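Local coordinates for GDSL-like Lipase/Acylhydrolase family protein (Neisseria meningitidis, PDB 4K7J) that probably removes O-acetyl groups from peptidoglycan as an SGNH-type esterase with a serine-histidine-aspartate catalytic triad, at residues A[61-66]-A[350-355]; A[54-59]-A[240-245]. All coordinates share one frame; numbering follows the deposited sequence.

Contact 1 (A[61-66]-A[350-355]); sequences DSHTAG and VHFSAK. With ACT (acetate ion), chain C.
The imidazole of H351 meets S62 and the acetate ion at its edge, near its own plane, while CG1 of V350 lies over the centre of one of its faces. The H63 ring carries the acetate methyl over one face, offset toward the rim, and V350 O in plane at its edge, 3.5 Å from H63 CE1. F352 turns its edge toward H63 in an offset edge-to-face pair, with centroids 5.9 Å apart and planes at 65°. This is the active site of the SGNH fold: S62 follows D61 in the GDS signature and is probably the nucleophile, and H351, hydrogen-bonded through ND1 to D348, completes the likely catalytic triad. A chi1 of 84° sets S62 OG between the backbone N and the carbonyl carbon, directed at the histidine. From there OG lies 3.1 Å from H351 CD2 and 3.4 Å from H351 NE2. The same OG stands directly over the acetate plane, 2.9 Å from its C, consistent with the line along which a serine would approach an ester carbonyl. H351 NE2 donates to acetate O at 2.7 Å in a nearly straight bond, 169° at the hydrogen. The other acetate oxygen, OXT, accepts from S62 N at 3.1 Å; S62 N, with G218 N and N250 ND2, which also bond to the ion, probably forms the oxyanion hole, as in other SGNH esterases. H63 ND1 and NE2 bond to Y357 and T249, which fixes the ring's rotation. D61, just before the serine, is the N-cap of helix 62-65: H63 N donates to its OD1 at 3.2 Å, arriving from above the carboxylate plane.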
loop_
_atom_site.group_PDB
_atom_site.type_symbol
_atom_site.label_atom_id
_atom_site.label_comp_id
_atom_site.label_asym_id
_atom_site.label_seq_id
_atom_site.Cartn_x
_atom_site.Cartn_y
_atom_site.Cartn_z
ATOM N N ASP A 61 6.801 -0.567 -3.690
ATOM C CA ASP A 61 8.077 -1.247 -3.483
ATOM C C ASP A 61 8.625 -0.974 -2.074
ATOM O O ASP A 61 7.860 -0.785 -1.141
ATOM C CB ASP A 61 9.078 -0.812 -4.556
ATOM C CG ASP A 61 9.209 0.705 -4.656
ATOM O OD1 ASP A 61 8.840 1.414 -3.684
ATOM O OD2 ASP A 61 9.677 1.202 -5.714
ATOM N N SER A 62 9.944 -0.907 -1.918
ATOM C CA SER A 62 10.509 -0.805 -0.579
ATOM C C SER A 62 10.199 0.538 0.065
ATOM O O SER A 62 10.125 0.635 1.288
ATOM C CB SER A 62 12.020 -1.059 -0.574
ATOM O OG SER A 62 12.703 0.129 -0.895
ATOM N N HIS A 63 9.982 1.563 -0.750
ATOM C CA HIS A 63 9.634 2.873 -0.199
ATOM C C HIS A 63 8.332 2.727 0.588
ATOM O O HIS A 63 8.161 3.331 1.651
ATOM C CB HIS A 63 9.457 3.936 -1.304
ATOM C CG HIS A 63 10.631 4.082 -2.223
ATOM N ND1 HIS A 63 11.908 4.362 -1.776
ATOM C CD2 HIS A 63 10.713 4.014 -3.576
ATOM C CE1 HIS A 63 12.724 4.450 -2.814
ATOM N NE2 HIS A 63 12.023 4.246 -3.917
ATOM N N THR A 64 7.423 1.913 0.055
ATOM C CA THR A 64 6.140 1.647 0.696
ATOM C C THR A 64 6.302 0.629 1.829
ATOM O O THR A 64 5.718 0.779 2.915
ATOM C CB THR A 64 5.110 1.131 -0.337
ATOM O OG1 THR A 64 4.861 2.153 -1.310
ATOM C CG2 THR A 64 3.765 0.742 0.343
ATOM N N ALA A 65 7.101 -0.401 1.572
ATOM C CA ALA A 65 7.257 -1.516 2.504
ATOM C C ALA A 65 7.886 -1.142 3.856
ATOM O O ALA A 65 7.723 -1.867 4.840
ATOM C CB ALA A 65 8.030 -2.680 1.835
ATOM N N GLY A 66 8.595 -0.016 3.906
ATOM C CA GLY A 66 9.211 0.442 5.143
ATOM C C GLY A 66 8.216 1.139 6.053
ATOM O O GLY A 66 8.468 1.331 7.240
ATOM N N VAL A 350 19.447 5.779 -3.313
ATOM C CA VAL A 350 18.236 5.160 -3.836
ATOM C C VAL A 350 17.139 5.219 -2.783
ATOM O O VAL A 350 16.030 5.695 -3.047
ATOM C CB VAL A 350 18.471 3.688 -4.220
ATOM C CG1 VAL A 350 17.158 3.041 -4.676
ATOM C CG2 VAL A 350 19.541 3.583 -5.316
ATOM N N HIS A 351 17.459 4.745 -1.582
ATOM C CA HIS A 351 16.486 4.705 -0.489
ATOM C C HIS A 351 16.570 5.969 0.356
ATOM O O HIS A 351 17.556 6.690 0.300
ATOM C CB HIS A 351 16.669 3.437 0.355
ATOM C CG HIS A 351 16.587 2.175 -0.451
ATOM N ND1 HIS A 351 17.702 1.529 -0.942
ATOM C CD2 HIS A 351 15.520 1.464 -0.887
ATOM C CE1 HIS A 351 17.327 0.468 -1.633
ATOM N NE2 HIS A 351 16.009 0.403 -1.615
ATOM N N PHE A 352 15.520 6.254 1.115
ATOM C CA PHE A 352 15.519 7.450 1.935
ATOM C C PHE A 352 15.661 7.098 3.408
ATOM O O PHE A 352 15.567 5.930 3.807
ATOM C CB PHE A 352 14.246 8.272 1.697
ATOM C CG PHE A 352 14.118 8.817 0.298
ATOM C CD1 PHE A 352 13.674 8.006 -0.745
ATOM C CD2 PHE A 352 14.419 10.148 0.026
ATOM C CE1 PHE A 352 13.541 8.511 -2.060
ATOM C CE2 PHE A 352 14.290 10.664 -1.272
ATOM C CZ PHE A 352 13.846 9.845 -2.319
ATOM N N SER A 353 15.917 8.112 4.217
ATOM C CA SER A 353 15.987 7.923 5.647
ATOM C C SER A 353 14.582 8.157 6.147
ATOM O O SER A 353 13.732 8.647 5.397
ATOM C CB SER A 353 16.940 8.947 6.274
ATOM O OG SER A 353 16.425 10.264 6.120
ATOM N N ALA A 354 14.347 7.825 7.414
ATOM C CA ALA A 354 13.032 7.988 8.021
ATOM C C ALA A 354 12.476 9.394 7.812
ATOM O O ALA A 354 11.314 9.555 7.449
ATOM C CB ALA A 354 13.089 7.649 9.523
ATOM N N LYS A 355 13.298 10.417 8.027
ATOM C CA LYS A 355 12.778 11.778 7.931
ATOM C C LYS A 355 12.586 12.186 6.471
ATOM O O LYS A 355 11.719 13.004 6.153
ATOM C CB LYS A 355 13.652 12.781 8.698
ATOM C CG LYS A 355 15.053 12.991 8.137
ATOM C CD LYS A 355 15.774 14.110 8.896
ATOM C CE LYS A 355 17.095 14.463 8.242
ATOM N NZ LYS A 355 17.844 15.450 9.064
HETATM C C ACT C . 13.414 -0.777 -3.579
HETATM O O ACT C . 14.458 -1.300 -3.089
HETATM O OXT ACT C . 12.388 -1.500 -3.672
HETATM C CH3 ACT C . 13.376 0.655 -4.013
#

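Contact 2 (A[54-59]-A[240-245])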
loop_
_atom_site.group_PDB
_atom_site.type_symbol
_atom_site.label_atom_id
_atom_site.label_comp_id
_atom_site.label_asym_id
_atom_site.label_seq_id
_atom_site.Cartn_x
_atom_site.Cartn_y
_atom_site.Cartn_z
ATOM N N PHE A 54 -13.098 6.098 4.695
ATOM C CA PHE A 54 -12.456 6.345 3.415
ATOM C C PHE A 54 -11.121 5.611 3.408
ATOM O O PHE A 54 -10.233 5.915 4.207
ATOM C CB PHE A 54 -12.262 7.841 3.168
ATOM C CG PHE A 54 -11.755 8.165 1.793
ATOM C CD1 PHE A 54 -10.394 8.146 1.516
ATOM C CD2 PHE A 54 -12.643 8.490 0.773
ATOM C CE1 PHE A 54 -9.926 8.445 0.240
ATOM C CE2 PHE A 54 -12.186 8.791 -0.504
ATOM C CZ PHE A 54 -10.821 8.765 -0.772
ATOM N N ARG A 55 -10.987 4.658 2.488
ATOM C CA ARG A 55 -9.868 3.718 2.512
ATOM C C ARG A 55 -8.846 4.025 1.427
ATOM O O ARG A 55 -9.135 3.902 0.232
ATOM C CB ARG A 55 -10.376 2.278 2.360
ATOM C CG ARG A 55 -11.260 1.801 3.507
ATOM C CD ARG A 55 -11.892 0.443 3.211
ATOM N NE ARG A 55 -12.906 0.114 4.209
ATOM C CZ ARG A 55 -14.199 0.390 4.075
ATOM N NH1 ARG A 55 -14.644 0.983 2.978
ATOM N NH2 ARG A 55 -15.049 0.060 5.034
ATOM N N ILE A 56 -7.658 4.431 1.864
ATOM C CA ILE A 56 -6.535 4.699 0.971
ATOM C C ILE A 56 -5.603 3.491 1.002
ATOM O O ILE A 56 -5.186 3.058 2.079
ATOM C CB ILE A 56 -5.751 5.957 1.441
ATOM C CG1 ILE A 56 -6.613 7.210 1.307
ATOM C CG2 ILE A 56 -4.453 6.138 0.646
ATOM C CD1 ILE A 56 -5.958 8.460 1.928
ATOM N N LEU A 57 -5.286 2.942 -0.171
ATOM C CA LEU A 57 -4.444 1.747 -0.266
ATOM C C LEU A 57 -3.197 1.995 -1.123
ATOM O O LEU A 57 -3.295 2.190 -2.333
ATOM C CB LEU A 57 -5.247 0.586 -0.868
ATOM C CG LEU A 57 -4.505 -0.715 -1.181
ATOM C CD1 LEU A 57 -3.892 -1.279 0.099
ATOM C CD2 LEU A 57 -5.463 -1.743 -1.836
ATOM N N GLN A 58 -2.021 1.965 -0.504
ATOM C CA GLN A 58 -0.798 2.173 -1.262
ATOM C C GLN A 58 -0.062 0.862 -1.530
ATOM O O GLN A 58 0.347 0.148 -0.602
ATOM C CB GLN A 58 0.135 3.167 -0.556
ATOM C CG GLN A 58 1.417 3.410 -1.358
ATOM C CD GLN A 58 2.117 4.694 -0.977
ATOM O OE1 GLN A 58 1.471 5.716 -0.724
ATOM N NE2 GLN A 58 3.449 4.655 -0.933
ATOM N N ILE A 59 0.107 0.559 -2.810
ATOM C CA ILE A 59 0.749 -0.670 -3.236
ATOM C C ILE A 59 2.018 -0.279 -3.960
ATOM O O ILE A 59 1.971 0.529 -4.887
ATOM C CB ILE A 59 -0.164 -1.477 -4.179
ATOM C CG1 ILE A 59 -1.589 -1.532 -3.614
ATOM C CG2 ILE A 59 0.414 -2.899 -4.435
ATOM C CD1 ILE A 59 -2.631 -2.082 -4.589
ATOM N N ALA A 240 -10.999 -0.270 -1.037
ATOM C CA ALA A 240 -10.187 0.928 -1.285
ATOM C C ALA A 240 -10.956 2.002 -2.049
ATOM O O ALA A 240 -11.572 1.730 -3.078
ATOM C CB ALA A 240 -8.915 0.571 -2.039
ATOM N N ASP A 241 -10.893 3.230 -1.551
ATOM C CA ASP A 241 -11.536 4.351 -2.223
ATOM C C ASP A 241 -10.526 5.180 -3.000
ATOM O O ASP A 241 -10.896 5.965 -3.875
ATOM C CB ASP A 241 -12.269 5.217 -1.194
ATOM C CG ASP A 241 -13.371 4.448 -0.494
ATOM O OD1 ASP A 241 -14.208 3.833 -1.194
ATOM O OD2 ASP A 241 -13.368 4.418 0.744
ATOM N N LEU A 242 -9.251 5.005 -2.666
ATOM C CA LEU A 242 -8.155 5.608 -3.426
ATOM C C LEU A 242 -7.004 4.606 -3.468
ATOM O O LEU A 242 -6.539 4.158 -2.426
ATOM C CB LEU A 242 -7.694 6.927 -2.777
ATOM C CG LEU A 242 -6.415 7.571 -3.337
ATOM C CD1 LEU A 242 -6.563 7.989 -4.812
ATOM C CD2 LEU A 242 -5.969 8.762 -2.493
ATOM N N VAL A 243 -6.568 4.242 -4.667
ATOM C CA VAL A 243 -5.462 3.305 -4.828
ATOM C C VAL A 243 -4.223 4.080 -5.246
ATOM O O VAL A 243 -4.223 4.756 -6.280
ATOM C CB VAL A 243 -5.768 2.253 -5.907
ATOM C CG1 VAL A 243 -4.542 1.341 -6.149
ATOM C CG2 VAL A 243 -6.988 1.437 -5.522
ATOM N N ILE A 244 -3.173 3.997 -4.440
ATOM C CA ILE A 244 -1.914 4.641 -4.776
ATOM C C ILE A 244 -0.935 3.590 -5.259
ATOM O O ILE A 244 -0.633 2.618 -4.542
ATOM C CB ILE A 244 -1.297 5.378 -3.567
ATOM C CG1 ILE A 244 -2.297 6.382 -2.994
ATOM C CG2 ILE A 244 0.016 6.058 -3.965
ATOM C CD1 ILE A 244 -1.759 7.229 -1.827
ATOM N N LEU A 245 -0.448 3.773 -6.478
ATOM C CA LEU A 245 0.579 2.893 -7.029
ATOM C C LEU A 245 1.920 3.608 -6.947
ATOM O O LEU A 245 2.106 4.686 -7.527
ATOM C CB LEU A 245 0.262 2.548 -8.485
ATOM C CG LEU A 245 -1.069 1.848 -8.740
ATOM C CD1 LEU A 245 -1.358 1.804 -10.238
ATOM C CD2 LEU A 245 -1.090 0.437 -8.144
#
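In the central sheet of the alpha/beta SGNH fold, segment 54-59 lies parallel beside strand 242-245 of segment 240-245, their axes 17° apart. From I56 beside L242 to I59 beside L245, a parallel ladder runs: L57 N donates to L242 O at 2.9 Å, L57 O accepts from I244 N, and I59 N donates to I244 O. Where the ladder begins, R55 O is gripped by two backbone donors, D241 N at 2.6 Å and L242 N at 3.1 Å. The D241 side chain extends the pairing: its OD2 takes R55 N at 3.0 Å on the anti side of the carboxylate, and also forms a salt bridge with K42, whereas R55 pairs with E203. With F54 CG anti to the backbone N (chi1 -173°), the ring lies against D241, whose CB sits over its face, offset toward the rim, 3.8 Å from the ring centroid, in a CH-pi contact. On the sheet face of I56 and Q58, I56 CG2 touches I244 CD1 at 3.8 Å, and L242 lies alongside I56. Q58 crosses I244 obliquely; its OE1 lies 3.6 Å from I244 CG2 and is buried without a polar partner, while NE2 hydrogen-bonds to T64. On the face of L57 and I59, I59 CD1 faces V243 CG1; L57 CB also meets A240 CB. Helix 68-81 covers I56, Q58 and I244, helix 38-47 packs on F54 and R55, and strand 208-215 pairs with 54-59 along its other edge.

Overall arrangement
After strand 28-30, an outermost strand of the central sheet, and helix 38-47, strand 53-60 supplies the first half of contact 2, and the chain runs directly from it into helix 62-65, the first half of contact 1. It then passes through helix 68-81 and the two antiparallel sheets before strand 208-215 returns to the central sheet. Residues 240-245 close contact 2 beside 54-59, and 350-355, leading into the C-terminal helix 354-373, close contact 1. The two loops therefore cross. Their centres lie about 18 Å apart, and they touch through T64 and Q58. Contact 2 joins two adjacent inner strands of the central sheet; contact 1 joins the strand's exit to the late histidine loop.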